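Local coordinates for dermonecrotic toxin (Pasteurella multocida, PDB 2EBF), which acts as a dermonecrotic, mitogenic toxin that induces bone resorption and is associated with the severe progressive form of atrophic rhinitis in pigs, at residues Q664-A669 / A679-H684. Sequence-based numbering, arbitrary orientation.
Sequences QMHTTA and AVDASH
In the beta hairpin of strands 660-673 and 676-681, within the C3 region of the toxin, His666 reaches across to Asp681. The C-terminal region holds a thiol protease-like catalytic triad, whose members are probably Cys626, which touches Ser683, His666 and Asp681; Cys626 is here tied to Cys620 in a disulfide. His666 NE2 donates to Asp681 OD2 at 2.6 Å, with ring and carboxylate turned 44° against each other and the oxygen met on its syn side, the donor tilted out of the carboxylate plane. Both CG atoms stand anti to their backbone N (chi1 -174° in His666), which brings the two side chains together from opposite directions. Trp704 NE1 also bonds OD2, giving that oxygen a second N-H. Asp681 OD1 closes an Asx turn by accepting Ser683 N at 3.0 Å, and a water joins OD1, Thr667 O and Ser683 OG, so both oxygens help fix the carboxylate's rotation. Ser683 OG lies in the plane of the imidazole, at its edge, 3.3 Å from His666 CE1.

Nearer the hairpin turn, Val680 N donates to Ala669 O at 2.9 Å. Thr668 OG1 also donates to Ala669 O, on a lone pair in the carbonyl plane, at 2.8 Å. Thr668 CG2 rests on Ala679 CB, 3.6 Å away, and a second water links Ala669 N to Val680 O as the strands splay apart.

Strand 643-656 pairs with the other edge of 660-673, and strand 697-700 with 676-681. Helix 701-711 packs against His666, Thr668, Ala679 and Asp681, whereas Ala669 and Val680 face helix 629-639.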
loop_
_atom_site.group_PDB
_atom_site.type_symbol
_atom_site.label_atom_id
_atom_site.label_comp_id
_atom_site.label_asym_id
_atom_site.label_seq_id
_atom_site.Cartn_x
_atom_site.Cartn_y
_atom_site.Cartn_z
ATOM N N GLN A 664 -18.484 8.500 -30.675
ATOM C CA GLN A 664 -18.796 9.878 -31.036
ATOM C C GLN A 664 -17.646 10.717 -30.486
ATOM O O GLN A 664 -17.084 10.375 -29.450
ATOM C CB GLN A 664 -20.118 10.333 -30.385
ATOM C CG GLN A 664 -21.365 9.499 -30.761
ATOM C CD GLN A 664 -21.742 9.584 -32.243
ATOM O OE1 GLN A 664 -22.042 8.567 -32.882
ATOM N NE2 GLN A 664 -21.737 10.793 -32.791
ATOM N N MET A 665 -17.286 11.797 -31.174
ATOM C CA MET A 665 -16.145 12.591 -30.728
ATOM C C MET A 665 -16.275 14.091 -30.981
ATOM O O MET A 665 -17.179 14.567 -31.692
ATOM C CB MET A 665 -14.830 12.044 -31.320
ATOM C CG MET A 665 -14.542 12.453 -32.776
ATOM S SD MET A 665 -15.796 12.053 -34.016
ATOM C CE MET A 665 -15.790 10.266 -33.935
ATOM N N HIS A 666 -15.367 14.841 -30.372
ATOM C CA HIS A 666 -15.313 16.279 -30.562
ATOM C C HIS A 666 -13.887 16.712 -30.285
ATOM O O HIS A 666 -13.136 15.990 -29.623
ATOM C CB HIS A 666 -16.285 16.990 -29.607
ATOM C CG HIS A 666 -16.392 18.474 -29.838
ATOM N ND1 HIS A 666 -16.356 19.037 -31.097
ATOM C CD2 HIS A 666 -16.584 19.498 -28.975
ATOM C CE1 HIS A 666 -16.501 20.347 -30.996
ATOM N NE2 HIS A 666 -16.627 20.654 -29.715
ATOM N N THR A 667 -13.514 17.884 -30.791
ATOM C CA THR A 667 -12.141 18.369 -30.667
ATOM C C THR A 667 -12.141 19.893 -30.635
ATOM O O THR A 667 -13.089 20.535 -31.104
ATOM C CB THR A 667 -11.255 17.792 -31.831
ATOM O OG1 THR A 667 -9.859 17.921 -31.511
ATOM C CG2 THR A 667 -11.570 18.476 -33.166
ATOM N N THR A 668 -11.088 20.475 -30.070
ATOM C CA THR A 668 -10.989 21.923 -29.982
ATOM C C THR A 668 -9.520 22.348 -30.027
ATOM O O THR A 668 -8.640 21.640 -29.520
ATOM C CB THR A 668 -11.672 22.456 -28.674
ATOM O OG1 THR A 668 -11.701 23.895 -28.670
ATOM C CG2 THR A 668 -10.922 21.980 -27.429
ATOM N N ALA A 669 -9.271 23.490 -30.665
ATOM C CA ALA A 669 -8.037 24.238 -30.473
ATOM C C ALA A 669 -8.051 24.888 -29.094
ATOM O O ALA A 669 -9.085 24.916 -28.414
ATOM C CB ALA A 669 -7.901 25.302 -31.548
ATOM N N ALA A 679 -9.724 25.984 -23.961
ATOM C CA ALA A 679 -10.387 25.607 -25.208
ATOM C C ALA A 679 -11.015 26.831 -25.876
ATOM O O ALA A 679 -11.596 27.678 -25.199
ATOM C CB ALA A 679 -11.452 24.571 -24.937
ATOM N N VAL A 680 -10.872 26.918 -27.198
ATOM C CA VAL A 680 -11.588 27.907 -28.009
ATOM C C VAL A 680 -12.377 27.103 -29.039
ATOM O O VAL A 680 -11.870 26.731 -30.101
ATOM C CB VAL A 680 -10.644 28.956 -28.662
ATOM C CG1 VAL A 680 -11.424 29.905 -29.587
ATOM C CG2 VAL A 680 -9.931 29.762 -27.588
ATOM N N ASP A 681 -13.623 26.816 -28.698
ATOM C CA ASP A 681 -14.389 25.818 -29.426
ATOM C C ASP A 681 -15.528 26.503 -30.185
ATOM O O ASP A 681 -16.588 26.799 -29.616
ATOM C CB ASP A 681 -14.882 24.762 -28.438
ATOM C CG ASP A 681 -15.768 23.706 -29.070
ATOM O OD1 ASP A 681 -16.002 23.720 -30.292
ATOM O OD2 ASP A 681 -16.245 22.849 -28.311
ATOM N N ALA A 682 -15.283 26.745 -31.470
ATOM C CA ALA A 682 -16.213 27.441 -32.346
ATOM C C ALA A 682 -17.234 26.505 -33.010
ATOM O O ALA A 682 -18.030 26.934 -33.855
ATOM C CB ALA A 682 -15.441 28.228 -33.403
ATOM N N SER A 683 -17.253 25.248 -32.595
ATOM C CA SER A 683 -18.217 24.304 -33.160
ATOM C C SER A 683 -19.033 23.528 -32.130
ATOM O O SER A 683 -19.642 22.519 -32.463
ATOM C CB SER A 683 -17.512 23.359 -34.136
ATOM O OG SER A 683 -16.645 22.492 -33.441
ATOM N N HIS A 684 -19.074 24.015 -30.893
ATOM C CA HIS A 684 -19.782 23.319 -29.812
ATOM C C HIS A 684 -21.315 23.361 -29.938
ATOM O O HIS A 684 -22.017 22.574 -29.292
ATOM C CB HIS A 684 -19.350 23.877 -28.453
ATOM C CG HIS A 684 -20.126 25.082 -28.024
ATOM N ND1 HIS A 684 -20.023 26.299 -28.663
ATOM C CD2 HIS A 684 -21.018 25.256 -27.023
ATOM C CE1 HIS A 684 -20.820 27.174 -28.069
ATOM N NE2 HIS A 684 -21.433 26.565 -27.072
HETATM O O HOH W 1 -14.045 23.410 -32.019
HETATM O O HOH W 2 -11.510 24.866 -32.037
#